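Local coordinates for protein beta-agarase (Persicobacter, PDB 6AII) that cleaves the beta-1,4 linkages of agarose as a GH16 beta-agarase, probably by a retaining mechanism, giving neoagarobiose as product, at residues Asp290-Leu294 with Ala295-Pro299; Pro158-Thr161 with Gly162-Asn166; Arg307-His311 with Ile312-Asp316; Asn207-Thr210 with Asp211-Gly214. One frame throughout, in Å; residues are numbered along the deposited sequence.

How the contacts relate
All four contacts are local, each between neighbouring residues of one continuous run of chain. Contacts 1 and 2 lie on the same side of the chain's centre, their centres about 11 Å apart, and touch: Arg-160 and Thr-163 of contact 2 bind backbone oxygens of contact 1. Contact 2 is a surface turn, whereas contacts 1, 3 and 4 are partly buried. Contact 3 meets contact 1 through Pro-299 against His-311 and leads into a sheet strand that carries a calcium ligand, Asp-316. Contact 4 stays about 6 Å from contacts 2 and 3 at the nearest atoms. Arginine serves differently: gripping an amide in contact 1, a carbonyl in contact 2, an indole face in contact 4.

Contact 1. Residues Asp290-Leu294 with Ala295-Pro299; sequences DWNAL and AGRYP
Arg-297 reaches back over the end of helix 290-294 and grips the side-chain oxygen of Asn-292 with two nitrogens. Its NE lies 2.9 Å from Asn-292 OD1, in the amide plane and on a lone pair, while NH2 comes to the same oxygen at 3.1 Å, tilted out of that plane. The amide and guanidinium planes stand 82° apart. A bend at chi3 (-53°) turns the guanidinium back toward the helix.

Underneath, the backbone closes in a Schellman motif: Arg-297 N bonds to Asn-292 O at 2.9 Å and Gly-296 N to Ala-293 O at 3.0 Å, with Gly-296 at positive phi. These bonds and the arginine's grip are the tight part. The buried, apolar side has Ala-293 CB 4.0 Å from Tyr-298 CD2; Ala-293 also touches Leu-100 of strand 97-110, and the phenol OH continues to Thr-103 and Pro-101. Toward solvent, Arg-297 NH2 passes the partly exposed Trp-291 ring obliquely, 3.7 Å from CE3, and Leu-294 is exposed.

With OD1 taking both NE and NH2, and NH1 bonded to Thr-163 O, the guanidinium is fixed in rotation. The helix end is therefore held by side chain as well as backbone, and the positive charge of Arg-297 probably polarises the Asn-292 amide.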
loop_
_atom_site.group_PDB
_atom_site.type_symbol
_atom_site.label_atom_id
_atom_site.label_comp_id
_atom_site.label_asym_id
_atom_site.label_seq_id
_atom_site.Cartn_x
_atom_site.Cartn_y
_atom_site.Cartn_z
ATOM N N ASP A 290 -5.106 5.235 14.616
ATOM C CA ASP A 290 -5.322 5.952 15.864
ATOM C C ASP A 290 -4.868 7.415 15.798
ATOM O O ASP A 290 -5.665 8.276 16.110
ATOM C CB ASP A 290 -4.561 5.270 17.025
ATOM C CG ASP A 290 -3.064 4.988 16.910
ATOM O OD1 ASP A 290 -2.403 5.295 15.908
ATOM O OD2 ASP A 290 -2.584 4.267 17.758
ATOM N N TRP A 291 -3.645 7.622 15.293
ATOM C CA TRP A 291 -2.984 8.994 15.286
ATOM C C TRP A 291 -3.817 9.952 14.396
ATOM O O TRP A 291 -4.211 11.054 14.813
ATOM C CB TRP A 291 -1.495 8.898 14.855
ATOM C CG TRP A 291 -1.140 8.175 13.575
ATOM C CD1 TRP A 291 -0.984 6.818 13.397
ATOM C CD2 TRP A 291 -0.759 8.760 12.318
ATOM N NE1 TRP A 291 -0.600 6.523 12.111
ATOM C CE2 TRP A 291 -0.457 7.700 11.421
ATOM C CE3 TRP A 291 -0.665 10.077 11.843
ATOM C CZ2 TRP A 291 -0.083 7.930 10.088
ATOM C CZ3 TRP A 291 -0.321 10.293 10.518
ATOM C CH2 TRP A 291 -0.009 9.234 9.659
ATOM N N ASN A 292 -4.251 9.435 13.275
ATOM C CA ASN A 292 -5.033 10.252 12.397
ATOM C C ASN A 292 -6.429 10.523 13.000
ATOM O O ASN A 292 -6.938 11.626 12.962
ATOM C CB ASN A 292 -5.126 9.663 10.992
ATOM C CG ASN A 292 -3.881 9.893 10.156
ATOM O OD1 ASN A 292 -3.416 11.030 10.016
ATOM N ND2 ASN A 292 -3.376 8.831 9.538
ATOM N N ALA A 293 -7.089 9.466 13.465
ATOM C CA ALA A 293 -8.451 9.618 13.938
ATOM C C ALA A 293 -8.515 10.556 15.149
ATOM O O ALA A 293 -9.430 11.417 15.149
ATOM C CB ALA A 293 -9.032 8.293 14.279
ATOM N N LEU A 294 -7.500 10.441 16.018
ATOM C CA LEU A 294 -7.545 11.295 17.242
ATOM C C LEU A 294 -7.309 12.771 16.887
ATOM O O LEU A 294 -7.788 13.694 17.596
ATOM C CB LEU A 294 -6.515 10.769 18.236
ATOM C CG LEU A 294 -6.843 9.423 18.916
ATOM C CD1 LEU A 294 -5.650 8.852 19.650
ATOM C CD2 LEU A 294 -8.056 9.581 19.794
ATOM N N ALA A 295 -6.670 13.000 15.755
ATOM C CA ALA A 295 -6.411 14.360 15.243
ATOM C C ALA A 295 -7.622 14.940 14.512
ATOM O O ALA A 295 -7.583 16.142 14.147
ATOM C CB ALA A 295 -5.145 14.324 14.366
ATOM N N GLY A 296 -8.681 14.131 14.216
ATOM C CA GLY A 296 -9.803 14.568 13.488
ATOM C C GLY A 296 -9.692 14.268 11.985
ATOM O O GLY A 296 -10.647 14.563 11.230
ATOM N N ARG A 297 -8.576 13.609 11.605
ATOM C CA ARG A 297 -8.366 13.180 10.196
ATOM C C ARG A 297 -9.038 11.803 10.035
ATOM O O ARG A 297 -8.422 10.759 9.899
ATOM C CB ARG A 297 -6.876 13.193 9.868
ATOM C CG ARG A 297 -6.283 14.606 9.827
ATOM C CD ARG A 297 -4.804 14.682 9.466
ATOM N NE ARG A 297 -4.003 13.830 10.292
ATOM C CZ ARG A 297 -3.241 14.213 11.310
ATOM N NH1 ARG A 297 -3.287 15.470 11.735
ATOM N NH2 ARG A 297 -2.423 13.339 11.851
ATOM N N TYR A 298 -10.340 11.911 9.876
ATOM C CA TYR A 298 -11.250 10.836 9.990
ATOM C C TYR A 298 -12.558 11.265 9.315
ATOM O O TYR A 298 -12.975 12.415 9.491
ATOM C CB TYR A 298 -11.484 10.667 11.513
ATOM C CG TYR A 298 -12.272 9.453 11.868
ATOM C CD1 TYR A 298 -13.456 9.476 12.596
ATOM C CD2 TYR A 298 -11.821 8.238 11.351
ATOM C CE1 TYR A 298 -14.089 8.296 12.953
ATOM C CE2 TYR A 298 -12.488 7.061 11.631
ATOM C CZ TYR A 298 -13.598 7.084 12.463
ATOM O OH TYR A 298 -14.163 5.874 12.643
ATOM N N PRO A 299 -13.234 10.424 8.511
ATOM C CA PRO A 299 -14.427 10.968 7.778
ATOM C C PRO A 299 -15.541 11.476 8.700
ATOM O O PRO A 299 -15.833 10.811 9.703
ATOM C CB PRO A 299 -14.934 9.801 6.978
ATOM C CG PRO A 299 -13.700 8.954 6.758
ATOM C CD PRO A 299 -12.996 9.055 8.090
#

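Contact 2. Residues Pro158-Thr161 with Gly162-Asn166; sequences PGRT and GTAMN
A surface turn between strand 144-151 and helix 167-170 carries this contact, and the side chain of Arg-160 spans it. Its NH1 donates to Ala-164 O at 2.9 Å, with an N-H...O angle of 154°, meeting the carbonyl in its plane on a lone pair. The oxygen in turn lies near the plane of the guanidinium, at its edge. The chain from CG to NE is extended (chi2 171°, chi3 169°), which carries the guanidinium alongside the Ala-164 carbonyl, and CD passes 3.5 Å from the same Ala-164 O.

Behind it the backbone makes a short 3-10 segment at 163-164. Ala-164 N donates to Thr-161 O at 3.1 Å, from above the carbonyl plane, and Met-165 N follows with a bond to Gly-162 O at 3.1 Å. Gly-162 sits at positive phi where the chain swings into these bonds. Ala-164 CB turns toward Thr-161 O, 3.4 Å away, and also lies 3.9 Å from Arg-160 NH1. On another flank of the turn Met-165 lays its CG 3.4 Å from Arg-160 O and close to Thr-161 CA, an apolar cover over the backbone.

Arg-160 also ties this turn to residues 296-303: NH2 forms a salt bridge with Glu-303 of helix 301-306 and binds Tyr-298 O, while NH1 also reaches Gly-296 O. Thr-163 OG1 bonds to Ala-295 O, and Asn-166, at the N-cap position of helix 167-170, directs ND2 to the carbonyls of Tyr-152 and Gly-154.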
loop_
_atom_site.group_PDB
_atom_site.type_symbol
_atom_site.label_atom_id
_atom_site.label_comp_id
_atom_site.label_asym_id
_atom_site.label_seq_id
_atom_site.Cartn_x
_atom_site.Cartn_y
_atom_site.Cartn_z
ATOM N N PRO A 158 -15.572 21.038 3.162
ATOM C CA PRO A 158 -15.144 22.273 3.808
ATOM C C PRO A 158 -15.393 22.193 5.311
ATOM O O PRO A 158 -16.249 21.445 5.766
ATOM C CB PRO A 158 -16.042 23.343 3.151
ATOM C CG PRO A 158 -16.329 22.805 1.779
ATOM C CD PRO A 158 -16.371 21.287 1.955
ATOM N N GLY A 159 -14.619 22.961 6.057
ATOM C CA GLY A 159 -14.878 23.127 7.487
ATOM C C GLY A 159 -13.805 22.525 8.363
ATOM O O GLY A 159 -13.877 22.662 9.582
ATOM N N ARG A 160 -12.800 21.842 7.770
ATOM C CA ARG A 160 -11.777 21.271 8.600
ATOM C C ARG A 160 -10.768 22.333 8.987
ATOM O O ARG A 160 -10.308 23.091 8.117
ATOM C CB ARG A 160 -11.079 20.128 7.845
ATOM C CG ARG A 160 -11.951 18.893 7.698
ATOM C CD ARG A 160 -11.330 17.834 6.738
ATOM N NE ARG A 160 -12.069 16.569 6.843
ATOM C CZ ARG A 160 -11.935 15.691 7.828
ATOM N NH1 ARG A 160 -10.940 15.824 8.705
ATOM N NH2 ARG A 160 -12.766 14.663 7.891
ATOM N N THR A 161 -10.383 22.351 10.255
ATOM C CA THR A 161 -9.387 23.256 10.751
ATOM C C THR A 161 -8.409 22.529 11.661
ATOM O O THR A 161 -8.622 21.399 12.119
ATOM C CB THR A 161 -10.035 24.418 11.551
ATOM O OG1 THR A 161 -10.760 23.867 12.660
ATOM C CG2 THR A 161 -10.988 25.216 10.697
ATOM N N GLY A 162 -7.301 23.189 11.946
ATOM C CA GLY A 162 -6.278 22.655 12.841
ATOM C C GLY A 162 -5.747 21.291 12.417
ATOM O O GLY A 162 -5.448 21.029 11.227
ATOM N N THR A 163 -5.715 20.370 13.352
ATOM C CA THR A 163 -5.126 19.032 13.104
ATOM C C THR A 163 -6.028 18.198 12.184
ATOM O O THR A 163 -5.550 17.207 11.634
ATOM C CB THR A 163 -4.857 18.255 14.398
ATOM O OG1 THR A 163 -6.066 18.082 15.135
ATOM C CG2 THR A 163 -3.835 19.007 15.217
ATOM N N ALA A 164 -7.232 18.627 12.022
ATOM C CA ALA A 164 -8.210 17.854 11.182
ATOM C C ALA A 164 -7.942 18.129 9.694
ATOM O O ALA A 164 -8.559 17.456 8.827
ATOM C CB ALA A 164 -9.633 18.159 11.531
ATOM N N MET A 165 -7.115 19.145 9.394
ATOM C CA MET A 165 -6.813 19.394 7.987
ATOM C C MET A 165 -5.956 18.241 7.473
ATOM O O MET A 165 -4.986 17.857 8.079
ATOM C CB MET A 165 -6.120 20.753 7.819
ATOM C CG MET A 165 -7.122 21.817 8.194
ATOM S SD MET A 165 -6.438 23.515 7.968
ATOM C CE MET A 165 -4.902 23.425 8.864
ATOM N N ASN A 166 -6.295 17.797 6.257
ATOM C CA ASN A 166 -5.552 16.647 5.701
ATOM C C ASN A 166 -4.584 17.014 4.562
ATOM O O ASN A 166 -4.015 16.135 3.931
ATOM C CB ASN A 166 -6.537 15.606 5.156
ATOM C CG ASN A 166 -5.938 14.216 5.107
ATOM O OD1 ASN A 166 -5.240 13.830 6.042
ATOM N ND2 ASN A 166 -6.303 13.427 4.085
#

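Contact 3. Residues Arg307-His311 with Ile312-Asp316; sequences RPEDH and IMKVD. With CA (calcium ion), chain B.
Glu-309 and Lys-314 cross at about a right angle, and their ends meet in a salt bridge. Lys-314 NZ lies 3.2 Å from Glu-309 OE2, on the anti lone pair, the one away from the other carboxylate oxygen. Lys-314 is extended beyond CG, whereas Glu-309 bends at chi2 (69°), which swings its carboxylate round to the lysine although its CB points away. Ile-312 lies obliquely against the glutamate: its CD1 is 3.8 Å from Glu-309 OE2, and CG1 packs 3.6 Å from Pro-308 O. One water bridges the backbone of the same two residues, donating to Glu-309 O and Ile-312 O.

This is the entry into strand 312-325, which runs antiparallel to strand 75-79 on one side and 118-125 on the other within one sheet of the GH16 beta-sandwich. Met-313 and Val-315 face strand 280-287 of the other sheet, while Ile-312 and Lys-314 lie against residues of strand 75-79. Before the strand, the turn at 307-311 is held by side chains as well as backbone. His-311 ND1 donates to Arg-307 O at 2.9 Å, the oxygen near the ring plane but the donor above the carbonyl plane, which helps to hold the imidazole's rotation. Arg-307 NH1 makes a salt bridge to Asp-310 OD2 at 2.8 Å, while its NE pairs with a second acid, Asp-157.

At the far end Asp-316 binds the calcium ion through OD1 at 2.3 Å and its backbone O, with Asp-5, Asp-30, Asn-32, Gly-74 and a water completing the site; its OD2 pairs with Arg-123.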
loop_
_atom_site.group_PDB
_atom_site.type_symbol
_atom_site.label_atom_id
_atom_site.label_comp_id
_atom_site.label_asym_id
_atom_site.label_seq_id
_atom_site.Cartn_x
_atom_site.Cartn_y
_atom_site.Cartn_z
ATOM N N ARG A 307 -21.114 11.726 0.387
ATOM C CA ARG A 307 -20.418 11.251 -0.808
ATOM C C ARG A 307 -19.926 9.813 -0.610
ATOM O O ARG A 307 -18.718 9.524 -0.632
ATOM C CB ARG A 307 -19.201 12.145 -1.049
ATOM C CG ARG A 307 -19.557 13.615 -1.204
ATOM C CD ARG A 307 -18.404 14.511 -1.556
ATOM N NE ARG A 307 -17.517 14.774 -0.420
ATOM C CZ ARG A 307 -16.302 14.234 -0.220
ATOM N NH1 ARG A 307 -15.788 13.357 -1.082
ATOM N NH2 ARG A 307 -15.642 14.559 0.895
ATOM N N PRO A 308 -20.846 8.874 -0.539
ATOM C CA PRO A 308 -20.518 7.462 -0.325
ATOM C C PRO A 308 -19.594 6.876 -1.400
ATOM O O PRO A 308 -18.707 6.094 -1.095
ATOM C CB PRO A 308 -21.873 6.731 -0.269
ATOM C CG PRO A 308 -22.865 7.705 -0.879
ATOM C CD PRO A 308 -22.317 9.076 -0.618
ATOM N N GLU A 309 -19.796 7.281 -2.640
ATOM C CA GLU A 309 -19.002 6.703 -3.707
ATOM C C GLU A 309 -17.547 7.178 -3.636
ATOM O O GLU A 309 -16.655 6.458 -4.043
ATOM C CB GLU A 309 -19.665 7.020 -5.054
ATOM C CG GLU A 309 -19.124 6.232 -6.222
ATOM C CD GLU A 309 -19.432 4.739 -6.238
ATOM O OE1 GLU A 309 -20.474 4.273 -5.665
ATOM O OE2 GLU A 309 -18.574 4.049 -6.772
ATOM N N ASP A 310 -17.306 8.332 -3.046
ATOM C CA ASP A 310 -15.954 8.783 -2.794
ATOM C C ASP A 310 -15.265 8.030 -1.639
ATOM O O ASP A 310 -14.020 8.163 -1.554
ATOM C CB ASP A 310 -15.935 10.277 -2.517
ATOM C CG ASP A 310 -16.125 11.166 -3.752
ATOM O OD1 ASP A 310 -15.850 10.699 -4.874
ATOM O OD2 ASP A 310 -16.560 12.314 -3.579
ATOM N N HIS A 311 -16.015 7.335 -0.782
ATOM C CA HIS A 311 -15.424 6.675 0.367
ATOM C C HIS A 311 -15.110 5.230 0.020
ATOM O O HIS A 311 -15.374 4.314 0.776
ATOM C CB HIS A 311 -16.358 6.850 1.575
ATOM C CG HIS A 311 -16.261 8.231 2.111
ATOM N ND1 HIS A 311 -16.778 9.338 1.462
ATOM C CD2 HIS A 311 -15.692 8.684 3.257
ATOM C CE1 HIS A 311 -16.428 10.418 2.154
ATOM N NE2 HIS A 311 -15.794 10.039 3.288
ATOM N N ILE A 312 -14.546 5.005 -1.157
ATOM C CA ILE A 312 -14.227 3.690 -1.682
ATOM C C ILE A 312 -12.855 3.802 -2.348
ATOM O O ILE A 312 -12.671 4.656 -3.250
ATOM C CB ILE A 312 -15.249 3.208 -2.733
ATOM C CG1 ILE A 312 -16.684 3.291 -2.204
ATOM C CG2 ILE A 312 -14.877 1.815 -3.241
ATOM C CD1 ILE A 312 -17.718 2.853 -3.215
ATOM N N MET A 313 -12.007 2.897 -2.010
ATOM C CA MET A 313 -10.719 2.711 -2.689
ATOM C C MET A 313 -10.953 1.663 -3.784
ATOM O O MET A 313 -11.408 0.561 -3.484
ATOM C CB MET A 313 -9.634 2.223 -1.758
ATOM C CG MET A 313 -8.272 2.056 -2.433
ATOM S SD MET A 313 -7.076 1.322 -1.246
ATOM C CE MET A 313 -5.657 1.157 -2.309
ATOM N N LYS A 314 -10.658 1.990 -5.040
ATOM C CA LYS A 314 -10.992 1.105 -6.165
ATOM C C LYS A 314 -9.685 0.540 -6.744
ATOM O O LYS A 314 -8.668 1.280 -6.820
ATOM C CB LYS A 314 -11.752 1.852 -7.259
ATOM C CG LYS A 314 -13.067 2.385 -6.781
ATOM C CD LYS A 314 -13.831 3.195 -7.822
ATOM C CE LYS A 314 -15.117 3.719 -7.233
ATOM N NZ LYS A 314 -15.772 4.640 -8.185
ATOM N N VAL A 315 -9.710 -0.720 -7.135
ATOM C CA VAL A 315 -8.524 -1.331 -7.704
ATOM C C VAL A 315 -8.927 -1.848 -9.099
ATOM O O VAL A 315 -9.653 -2.839 -9.204
ATOM C CB VAL A 315 -7.946 -2.463 -6.839
ATOM C CG1 VAL A 315 -6.643 -3.001 -7.436
ATOM C CG2 VAL A 315 -7.731 -2.017 -5.382
ATOM N N ASP A 316 -8.425 -1.164 -10.132
ATOM C CA ASP A 316 -8.745 -1.590 -11.521
ATOM C C ASP A 316 -8.038 -2.887 -11.844
ATOM O O ASP A 316 -8.568 -3.744 -12.558
ATOM C CB ASP A 316 -8.330 -0.471 -12.469
ATOM C CG ASP A 316 -8.703 -0.711 -13.922
ATOM O OD1 ASP A 316 -9.656 -1.501 -14.177
ATOM O OD2 ASP A 316 -8.042 -0.078 -14.788
HETATM CA CA CA B . -10.488 -3.663 -14.381
HETATM O O HOH W 1 -13.973 6.488 -4.705
HETATM O O HOH W 2 -11.787 -2.274 -16.027
#

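Contact 4. Residues Asn207-Thr210 with Asp211-Gly214; sequences NGRT and DWAG
Arg-209 lays its guanidinium flat on the indole of Trp-212, with centres 3.8 Å apart and planes only 12° from parallel. CZ sits over the six-membered ring as a cation-pi contact, and NH1 comes within 3.3 Å of Trp-212 CZ3. The aliphatic part joins in, since CD stands almost straight above the centre of that ring, in a CH-pi contact. Leaving the backbone with CG anti to N (chi1 180°), the extended chain brings CD and the guanidinium over the indole face.

Asp-211 fixes the guanidinium from its edge. Arg-209 NE donates to Asp-211 O at 3.0 Å, nearly straight at 167°, with the oxygen in the guanidinium plane; a water links NH2 to the same carbonyl and to Gly-214 N. The aspartate side chain works on the backbone: OD1 accepts from Ala-213 N at 2.9 Å with its anti lone pair, an Asx turn. Its OD2 takes the hydroxyl of Thr-210 OG1, also at 2.9 Å, from above the carboxylate plane, the two side chains lying side by side. Stack and edge bond together hold the arginine flat.

The turn lies in the loop between strands 203-204 and 217-225. Trp-212, buried, sends NE1 to Lys-171 O just after helix 167-170 and packs on Ile-126 and Glu-206, while Ala-213 touches Asp-128 in the loop beyond strand 118-125.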
loop_
_atom_site.group_PDB
_atom_site.type_symbol
_atom_site.label_atom_id
_atom_site.label_comp_id
_atom_site.label_asym_id
_atom_site.label_seq_id
_atom_site.Cartn_x
_atom_site.Cartn_y
_atom_site.Cartn_z
ATOM N N ASN A 207 5.413 19.056 -6.332
ATOM C CA ASN A 207 4.958 20.414 -6.256
ATOM C C ASN A 207 3.753 20.637 -7.173
ATOM O O ASN A 207 3.834 20.258 -8.377
ATOM C CB ASN A 207 6.088 21.374 -6.682
ATOM C CG ASN A 207 5.703 22.849 -6.699
ATOM O OD1 ASN A 207 4.934 23.372 -7.556
ATOM N ND2 ASN A 207 6.173 23.522 -5.673
ATOM N N GLY A 208 2.657 21.173 -6.624
ATOM C CA GLY A 208 1.456 21.474 -7.343
ATOM C C GLY A 208 0.351 20.461 -7.192
ATOM O O GLY A 208 -0.812 20.774 -7.463
ATOM N N ARG A 209 0.724 19.197 -6.891
ATOM C CA ARG A 209 -0.318 18.141 -6.830
ATOM C C ARG A 209 -0.815 18.024 -5.385
ATOM O O ARG A 209 -0.052 17.700 -4.482
ATOM C CB ARG A 209 0.239 16.812 -7.330
ATOM C CG ARG A 209 -0.807 15.706 -7.267
ATOM C CD ARG A 209 -0.535 14.502 -8.191
ATOM N NE ARG A 209 -1.707 13.622 -8.274
ATOM C CZ ARG A 209 -1.854 12.707 -9.217
ATOM N NH1 ARG A 209 -0.911 12.575 -10.143
ATOM N NH2 ARG A 209 -2.983 11.993 -9.268
ATOM N N THR A 210 -2.089 18.318 -5.203
ATOM C CA THR A 210 -2.641 18.364 -3.858
ATOM C C THR A 210 -3.042 16.978 -3.304
ATOM O O THR A 210 -3.105 16.794 -2.076
ATOM C CB THR A 210 -3.859 19.281 -3.782
ATOM O OG1 THR A 210 -4.849 18.804 -4.672
ATOM C CG2 THR A 210 -3.521 20.715 -4.120
ATOM N N ASP A 211 -3.376 16.046 -4.166
ATOM C CA ASP A 211 -3.821 14.758 -3.700
ATOM C C ASP A 211 -3.777 13.783 -4.888
ATOM O O ASP A 211 -3.573 14.216 -6.030
ATOM C CB ASP A 211 -5.261 14.807 -3.183
ATOM C CG ASP A 211 -6.265 15.195 -4.263
ATOM O OD1 ASP A 211 -6.681 14.349 -5.061
ATOM O OD2 ASP A 211 -6.483 16.439 -4.407
ATOM N N TRP A 212 -4.044 12.511 -4.601
ATOM C CA TRP A 212 -3.971 11.426 -5.584
ATOM C C TRP A 212 -5.359 10.812 -5.789
ATOM O O TRP A 212 -5.447 9.628 -6.237
ATOM C CB TRP A 212 -2.922 10.403 -5.121
ATOM C CG TRP A 212 -1.547 10.954 -5.053
ATOM C CD1 TRP A 212 -1.050 11.723 -4.054
ATOM C CD2 TRP A 212 -0.554 10.936 -6.096
ATOM N NE1 TRP A 212 0.213 12.119 -4.339
ATOM C CE2 TRP A 212 0.551 11.661 -5.593
ATOM C CE3 TRP A 212 -0.457 10.308 -7.345
ATOM C CZ2 TRP A 212 1.680 11.885 -6.321
ATOM C CZ3 TRP A 212 0.694 10.514 -8.067
ATOM C CH2 TRP A 212 1.760 11.269 -7.559
ATOM N N ALA A 213 -6.404 11.525 -5.394
ATOM C CA ALA A 213 -7.696 10.915 -5.291
ATOM C C ALA A 213 -8.632 11.198 -6.455
ATOM O O ALA A 213 -9.787 10.836 -6.326
ATOM C CB ALA A 213 -8.380 11.367 -3.996
ATOM N N GLY A 214 -8.242 11.916 -7.482
ATOM C CA GLY A 214 -9.251 12.259 -8.515
ATOM C C GLY A 214 -9.202 11.445 -9.793
ATOM O O GLY A 214 -9.930 11.766 -10.734
HETATM O O HOH W 3 -5.553 13.157 -8.072
#